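Interferon (Danio rerio, PDB 3PIV) probably acts as a secreted cytokine of the alpha/beta interferon family, binding a cell-surface cytokine receptor in antiviral defence. Local coordinates at residues N19-K22 / N23-G26; Y10-I13 / T14-L18; Y112-R115 / I116-F120. One frame throughout, in Å; residues are numbered along the deposited sequence.

Contact 1: residues N19-K22 / N23-G26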
loop_
_atom_site.group_PDB
_atom_site.type_symbol
_atom_site.label_atom_id
_atom_site.label_comp_id
_atom_site.label_asym_id
_atom_site.label_seq_id
_atom_site.Cartn_x
_atom_site.Cartn_y
_atom_site.Cartn_z
ATOM N N ASN A 19 4.032 12.348 1.241
ATOM C CA ASN A 19 4.666 13.465 0.556
ATOM C C ASN A 19 5.030 13.187 -0.898
ATOM O O ASN A 19 4.786 14.020 -1.774
ATOM C CB ASN A 19 5.894 13.937 1.314
ATOM C CG ASN A 19 5.719 15.325 1.850
ATOM O OD1 ASN A 19 5.684 16.294 1.084
ATOM N ND2 ASN A 19 5.576 15.441 3.172
ATOM N N LEU A 20 5.619 12.027 -1.160
ATOM C CA LEU A 20 6.009 11.690 -2.527
ATOM C C LEU A 20 4.765 11.460 -3.363
ATOM O O LEU A 20 4.704 11.874 -4.522
ATOM C CB LEU A 20 6.894 10.448 -2.558
ATOM C CG LEU A 20 8.197 10.594 -1.761
ATOM C CD1 LEU A 20 8.779 9.236 -1.419
ATOM C CD2 LEU A 20 9.192 11.434 -2.529
ATOM N N LEU A 21 3.763 10.822 -2.754
ATOM C CA LEU A 21 2.517 10.525 -3.441
ATOM C C LEU A 21 1.798 11.823 -3.827
ATOM O O LEU A 21 1.199 11.935 -4.907
ATOM C CB LEU A 21 1.610 9.638 -2.575
ATOM C CG LEU A 21 0.459 8.986 -3.345
ATOM C CD1 LEU A 21 0.995 7.858 -4.258
ATOM C CD2 LEU A 21 -0.599 8.446 -2.416
ATOM N N LYS A 22 1.861 12.797 -2.933
ATOM C CA LYS A 22 1.289 14.106 -3.195
ATOM C C LYS A 22 2.091 14.864 -4.253
ATOM O O LYS A 22 1.512 15.451 -5.165
ATOM C CB LYS A 22 1.239 14.934 -1.916
ATOM C CG LYS A 22 0.605 16.313 -2.109
ATOM C CD LYS A 22 0.617 17.106 -0.808
ATOM C CE LYS A 22 2.041 17.316 -0.288
ATOM N NZ LYS A 22 2.045 17.990 1.048
ATOM N N ASN A 23 3.418 14.842 -4.145
ATOM C CA ASN A 23 4.243 15.643 -5.061
ATOM C C ASN A 23 4.495 15.074 -6.477
ATOM O O ASN A 23 4.909 15.803 -7.369
ATOM C CB ASN A 23 5.553 16.061 -4.374
ATOM C CG ASN A 23 5.302 16.925 -3.132
ATOM O OD1 ASN A 23 6.112 16.965 -2.200
ATOM N ND2 ASN A 23 4.165 17.608 -3.119
ATOM N N MET A 24 4.221 13.789 -6.692
ATOM C CA MET A 24 4.471 13.181 -8.005
ATOM C C MET A 24 3.495 13.656 -9.077
ATOM O O MET A 24 3.763 13.536 -10.265
ATOM C CB MET A 24 4.475 11.642 -7.932
ATOM C CG MET A 24 3.153 10.976 -7.492
ATOM S SD MET A 24 3.178 9.166 -7.691
ATOM C CE MET A 24 4.263 8.652 -6.373
ATOM N N GLY A 25 2.365 14.205 -8.667
ATOM C CA GLY A 25 1.359 14.568 -9.642
ATOM C C GLY A 25 0.519 15.740 -9.198
ATOM O O GLY A 25 0.900 16.497 -8.311
ATOM N N GLY A 26 -0.640 15.888 -9.826
ATOM C CA GLY A 26 -1.513 17.006 -9.532
ATOM C C GLY A 26 -2.155 16.852 -8.176
ATOM O O GLY A 26 -1.653 16.114 -7.317
#
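The backbones of L20 and M24 meet where helix 10-23 runs out into a loop, and the backbone bonds there record the loss of helical geometry. N23 N donates to N19 O at 2.9 Å with an N-H...O angle of 153°. One residue later M24 N reaches L20 O, also at 2.9 Å, but the angle has closed to 133°, so this last i to i+4 bond is markedly bent.

The apolar contact belongs to M24. Its CG stands between the backbone N and the carbonyl carbon (chi1 62°), and the bend at chi3 turns CE back against the final turn. This terminal methyl then lies 4.0 Å from L21 CD1, the two side chains crossing at a slant, and 3.7 Å from L20 O. CG of the same chain sits 3.4 Å from L21 O. L21 and M24 both continue inward onto F85 of helix 79-101 and M66 of helix 48-66.

On the outer side, K22 is exposed, its side chain lying alongside that of N23.

Two further carbonyls are bound from another helix: R141 NH2, on helix 134-158, is hydrogen-bonded to both L21 O and G26 O. A cationic group placed at this carbonyl-rich helix end would be expected to offset its partial negative charge, while M24 packs on F85 and M66 on the apolar side of the same turn.

Contact 2: residues Y10-I13 / T14-L18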
loop_
_atom_site.group_PDB
_atom_site.type_symbol
_atom_site.label_atom_id
_atom_site.label_comp_id
_atom_site.label_asym_id
_atom_site.label_seq_id
_atom_site.Cartn_x
_atom_site.Cartn_y
_atom_site.Cartn_z
ATOM N N TYR A 10 7.371 4.657 12.407
ATOM C CA TYR A 10 6.616 4.344 11.198
ATOM C C TYR A 10 5.945 5.589 10.632
ATOM O O TYR A 10 5.764 5.714 9.429
ATOM C CB TYR A 10 5.569 3.257 11.473
ATOM C CG TYR A 10 5.054 2.598 10.214
ATOM C CD1 TYR A 10 5.581 1.387 9.778
ATOM C CD2 TYR A 10 4.058 3.197 9.448
ATOM C CE1 TYR A 10 5.120 0.779 8.623
ATOM C CE2 TYR A 10 3.591 2.601 8.286
ATOM C CZ TYR A 10 4.127 1.393 7.878
ATOM O OH TYR A 10 3.674 0.795 6.728
ATOM N N ARG A 11 5.577 6.507 11.517
ATOM C CA ARG A 11 4.934 7.749 11.120
ATOM C C ARG A 11 5.829 8.452 10.110
ATOM O O ARG A 11 5.360 9.113 9.195
ATOM C CB ARG A 11 4.671 8.624 12.350
ATOM C CG ARG A 11 3.983 9.947 12.049
ATOM C CD ARG A 11 2.602 9.739 11.429
ATOM N NE ARG A 11 2.065 11.001 10.921
ATOM C CZ ARG A 11 0.901 11.138 10.287
ATOM N NH1 ARG A 11 0.117 10.084 10.067
ATOM N NH2 ARG A 11 0.523 12.344 9.868
ATOM N N ILE A 12 7.132 8.268 10.259
ATOM C CA ILE A 12 8.091 8.815 9.303
ATOM C C ILE A 12 7.893 8.268 7.881
ATOM O O ILE A 12 7.960 9.016 6.904
ATOM C CB ILE A 12 9.531 8.527 9.749
ATOM C CG1 ILE A 12 9.807 9.203 11.089
ATOM C CG2 ILE A 12 10.516 8.943 8.674
ATOM C CD1 ILE A 12 9.399 10.639 11.130
ATOM N N ILE A 13 7.664 6.962 7.775
ATOM C CA ILE A 13 7.411 6.324 6.482
ATOM C C ILE A 13 6.131 6.881 5.916
ATOM O O ILE A 13 6.039 7.194 4.725
ATOM C CB ILE A 13 7.230 4.795 6.627
ATOM C CG1 ILE A 13 8.519 4.135 7.117
ATOM C CG2 ILE A 13 6.790 4.183 5.311
ATOM C CD1 ILE A 13 9.787 4.738 6.541
ATOM N N THR A 14 5.136 6.999 6.788
ATOM C CA THR A 14 3.835 7.522 6.407
ATOM C C THR A 14 3.934 8.930 5.839
ATOM O O THR A 14 3.418 9.214 4.766
ATOM C CB THR A 14 2.873 7.538 7.608
ATOM O OG1 THR A 14 2.666 6.196 8.083
ATOM C CG2 THR A 14 1.557 8.164 7.213
ATOM N N THR A 15 4.583 9.817 6.581
ATOM C CA THR A 15 4.742 11.202 6.169
ATOM C C THR A 15 5.521 11.344 4.855
ATOM O O THR A 15 5.056 11.980 3.906
ATOM C CB THR A 15 5.480 12.002 7.256
ATOM O OG1 THR A 15 4.668 12.064 8.436
ATOM C CG2 THR A 15 5.771 13.403 6.763
ATOM N N GLU A 16 6.710 10.759 4.804
ATOM C CA GLU A 16 7.529 10.878 3.603
ATOM C C GLU A 16 6.828 10.258 2.385
ATOM O O GLU A 16 6.808 10.854 1.311
ATOM C CB GLU A 16 8.912 10.260 3.817
ATOM C CG GLU A 16 9.702 10.910 4.932
ATOM C CD GLU A 16 11.128 10.366 5.058
ATOM O OE1 GLU A 16 11.392 9.221 4.621
ATOM O OE2 GLU A 16 11.991 11.090 5.607
ATOM N N SER A 17 6.219 9.085 2.557
ATOM C CA SER A 17 5.579 8.411 1.416
ATOM C C SER A 17 4.376 9.190 0.891
ATOM O O SER A 17 4.192 9.317 -0.324
ATOM C CB SER A 17 5.202 6.953 1.744
ATOM O OG SER A 17 4.134 6.877 2.675
ATOM N N LEU A 18 3.561 9.709 1.812
ATOM C CA LEU A 18 2.427 10.554 1.450
ATOM C C LEU A 18 2.892 11.838 0.791
ATOM O O LEU A 18 2.238 12.359 -0.106
ATOM C CB LEU A 18 1.562 10.887 2.680
ATOM C CG LEU A 18 0.671 9.736 3.166
ATOM C CD1 LEU A 18 0.069 10.053 4.540
ATOM C CD2 LEU A 18 -0.420 9.433 2.126
#
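T14 and T15 share one first torsion, each holding OG1 beside its own backbone N and anti to the carbonyl carbon (chi1 -62° and -65°), and this turns their hydroxyls back toward Y10 and R11 one turn earlier. S17 instead has OG between the backbone N and the carbonyl carbon, facing I13. All lie on regular alpha helix, in helix 10-23, the first helix of this helical-bundle cytokine.

Backbone bonds run i to i+4: T14 N to Y10 O, T15 N to R11 O, E16 N to I12 O and S17 N to I13 O. R11 O is a double acceptor, since it takes T15 N at 2.8 Å and T15 OG1 at 3.1 Å. The hydroxyl approaches from above the carbonyl plane, 39° out of it, whereas the amide is only moderately tilted. S17 OG lies 2.8 Å from I13 O and 3.2 Å from T14 O; its single proton can serve either.

The T14 hydroxyl stands at the edge of the Y10 ring, 3.6 Å from CD2, with the two side chains nearly perpendicular. It is hydrogen-bonded to D152 OD1 of helix 134-158, and the other carboxylate oxygen, OD2, forms a salt bridge with R11 NH1. One aspartate thus binds two side chains spaced i and i+3, about one turn apart, to another helix, as Y10 packs on M151 and A155.

I12 and E16 run side by side on the outer surface, CG2 of I12 being 3.9 Å from E16 CD. Obliquely to the guanidinium, T14 CG2 stops 3.7 Å from R11 NH1.

Contact 3: residues Y112-R115 / I116-F120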
loop_
_atom_site.group_PDB
_atom_site.type_symbol
_atom_site.label_atom_id
_atom_site.label_comp_id
_atom_site.label_asym_id
_atom_site.label_seq_id
_atom_site.Cartn_x
_atom_site.Cartn_y
_atom_site.Cartn_z
ATOM N N TYR A 112 -6.903 -12.240 5.631
ATOM C CA TYR A 112 -6.424 -10.913 5.259
ATOM C C TYR A 112 -5.518 -10.936 4.026
ATOM O O TYR A 112 -5.582 -10.034 3.200
ATOM C CB TYR A 112 -5.791 -10.157 6.433
ATOM C CG TYR A 112 -4.629 -10.832 7.134
ATOM C CD1 TYR A 112 -3.347 -10.822 6.583
ATOM C CD2 TYR A 112 -4.807 -11.439 8.374
ATOM C CE1 TYR A 112 -2.283 -11.421 7.249
ATOM C CE2 TYR A 112 -3.764 -12.040 9.035
ATOM C CZ TYR A 112 -2.499 -12.029 8.474
ATOM O OH TYR A 112 -1.463 -12.636 9.149
ATOM N N GLU A 113 -4.700 -11.976 3.886
ATOM C CA GLU A 113 -3.858 -12.109 2.693
ATOM C C GLU A 113 -4.706 -12.319 1.440
ATOM O O GLU A 113 -4.458 -11.727 0.392
ATOM C CB GLU A 113 -2.857 -13.257 2.853
ATOM C CG GLU A 113 -2.032 -13.519 1.591
ATOM C CD GLU A 113 -1.023 -14.649 1.753
ATOM O OE1 GLU A 113 -0.671 -14.985 2.902
ATOM O OE2 GLU A 113 -0.571 -15.192 0.726
ATOM N N ILE A 114 -5.719 -13.162 1.558
ATOM C CA ILE A 114 -6.657 -13.381 0.468
ATOM C C ILE A 114 -7.418 -12.105 0.075
ATOM O O ILE A 114 -7.484 -11.749 -1.102
ATOM C CB ILE A 114 -7.662 -14.505 0.837
ATOM C CG1 ILE A 114 -6.903 -15.819 1.117
ATOM C CG2 ILE A 114 -8.693 -14.657 -0.264
ATOM C CD1 ILE A 114 -7.750 -16.977 1.599
ATOM N N ARG A 115 -7.987 -11.413 1.060
ATOM C CA ARG A 115 -8.781 -10.220 0.794
ATOM C C ARG A 115 -7.938 -9.077 0.237
ATOM O O ARG A 115 -8.332 -8.449 -0.738
ATOM C CB ARG A 115 -9.533 -9.776 2.057
ATOM C CG ARG A 115 -10.418 -10.880 2.657
ATOM C CD ARG A 115 -11.008 -10.491 4.023
ATOM N NE ARG A 115 -11.878 -9.317 3.942
ATOM C CZ ARG A 115 -12.588 -8.831 4.958
ATOM N NH1 ARG A 115 -12.542 -9.416 6.134
ATOM N NH2 ARG A 115 -13.347 -7.763 4.790
ATOM N N ILE A 116 -6.780 -8.811 0.845
ATOM C CA ILE A 116 -5.926 -7.729 0.348
ATOM C C ILE A 116 -5.448 -8.005 -1.083
ATOM O O ILE A 116 -5.418 -7.102 -1.923
ATOM C CB ILE A 116 -4.735 -7.400 1.299
ATOM C CG1 ILE A 116 -4.141 -6.030 0.955
ATOM C CG2 ILE A 116 -3.638 -8.494 1.253
ATOM C CD1 ILE A 116 -5.097 -4.870 1.090
ATOM N N LYS A 117 -5.054 -9.229 -1.390
ATOM C CA LYS A 117 -4.702 -9.588 -2.749
ATOM C C LYS A 117 -5.877 -9.336 -3.667
ATOM O O LYS A 117 -5.760 -8.726 -4.668
ATOM C CB LYS A 117 -4.318 -11.027 -2.838
ATOM C CG LYS A 117 -3.836 -11.403 -4.169
ATOM C CD LYS A 117 -3.482 -12.826 -4.297
ATOM C CE LYS A 117 -2.252 -13.021 -5.148
ATOM N NZ LYS A 117 -2.070 -14.410 -5.652
ATOM N N ARG A 118 -7.029 -9.815 -3.254
ATOM C CA ARG A 118 -8.252 -9.617 -4.014
ATOM C C ARG A 118 -8.494 -8.128 -4.329
ATOM O O ARG A 118 -8.869 -7.757 -5.449
ATOM C CB ARG A 118 -9.411 -10.206 -3.215
ATOM C CG ARG A 118 -10.743 -10.260 -3.914
ATOM C CD ARG A 118 -11.783 -10.909 -2.981
ATOM N NE ARG A 118 -11.634 -12.363 -2.907
ATOM C CZ ARG A 118 -11.784 -13.082 -1.798
ATOM N NH1 ARG A 118 -12.075 -12.494 -0.642
ATOM N NH2 ARG A 118 -11.643 -14.397 -1.846
ATOM N N HIS A 119 -8.278 -7.267 -3.342
ATOM C CA HIS A 119 -8.440 -5.841 -3.580
ATOM C C HIS A 119 -7.433 -5.301 -4.608
ATOM O O HIS A 119 -7.792 -4.561 -5.522
ATOM C CB HIS A 119 -8.353 -5.067 -2.264
ATOM C CG HIS A 119 -8.090 -3.607 -2.441
ATOM N ND1 HIS A 119 -8.996 -2.753 -3.032
ATOM C CD2 HIS A 119 -7.021 -2.846 -2.104
ATOM C CE1 HIS A 119 -8.503 -1.526 -3.041
ATOM N NE2 HIS A 119 -7.301 -1.557 -2.495
ATOM N N PHE A 120 -6.169 -5.675 -4.481
ATOM C CA PHE A 120 -5.180 -5.152 -5.413
ATOM C C PHE A 120 -5.368 -5.696 -6.818
ATOM O O PHE A 120 -5.081 -5.012 -7.792
ATOM C CB PHE A 120 -3.756 -5.349 -4.886
ATOM C CG PHE A 120 -3.353 -4.290 -3.920
ATOM C CD1 PHE A 120 -2.734 -3.127 -4.369
ATOM C CD2 PHE A 120 -3.666 -4.409 -2.577
ATOM C CE1 PHE A 120 -2.393 -2.116 -3.479
ATOM C CE2 PHE A 120 -3.335 -3.403 -1.675
ATOM C CZ PHE A 120 -2.693 -2.251 -2.126
#
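H119 N donates to R115 O at 2.9 Å, a bond as short as any between these two segments, and R118 N meets I114 O at the same length one residue back. With I116 N on Y112 O and K117 N on E113 O, the i to i+4 series is complete, each N-H...O angle being at least 153°.

The side-chain contact centres on R118. CG is anti to the backbone N (chi1 -172°) and the chain turns at chi3, which brings the guanidinium back over I114. The methyl CG2 of I114 lies over one face of that group, 3.4 Å from NH2 and 3.8 Å from CZ, while the two side chains run alongside each other. R115 CG approaches NH1 more distantly, at 4.0 Å and obliquely. The two arginine chains cross at a slant, and their charged groups stay apart, with R115 NE 5.6 Å from R118 NH1. E113 and K117, though of opposite charge, do not pair: OE2 of E113 is 6.6 Å from K117 NZ.

Facing inward, I116 puts CG2 against the preceding turn, 3.2 Å from Y112 O. I116 also touches T58 and H147, and the polar ends on this side find partners on other helices: Y112 OH bonds D50 OD1, and H119 NE2 bonds H147 NE2.

The pattern is that of an amphipathic alpha helix in a bundle: Y112, I116, H119 and F120 are buried against neighbouring helices, whereas K117 and R118 line the exposed side of helix 111-129, as expected in a type I interferon fold.

Contact 2 comes first along the chain and contact 1 follows it directly, both using helix 10-23; their centres are 13 Å apart, and contact 1 covers the passage from that helix into the loop before helix 37-44. Contact 3 comes much later, on helix 111-129, with its centre 25 Å from that of contact 1 and 23 Å from that of contact 2. Nearest atoms are about 11 Å away in both cases, and contact 3 lies across the chain's centre from the other two. Helices 48-66 and 134-158 carry side chains that touch residues of all three contacts, so two shared helices of the bundle link helices 10-23 and 111-129 within a single interferon alpha/beta domain.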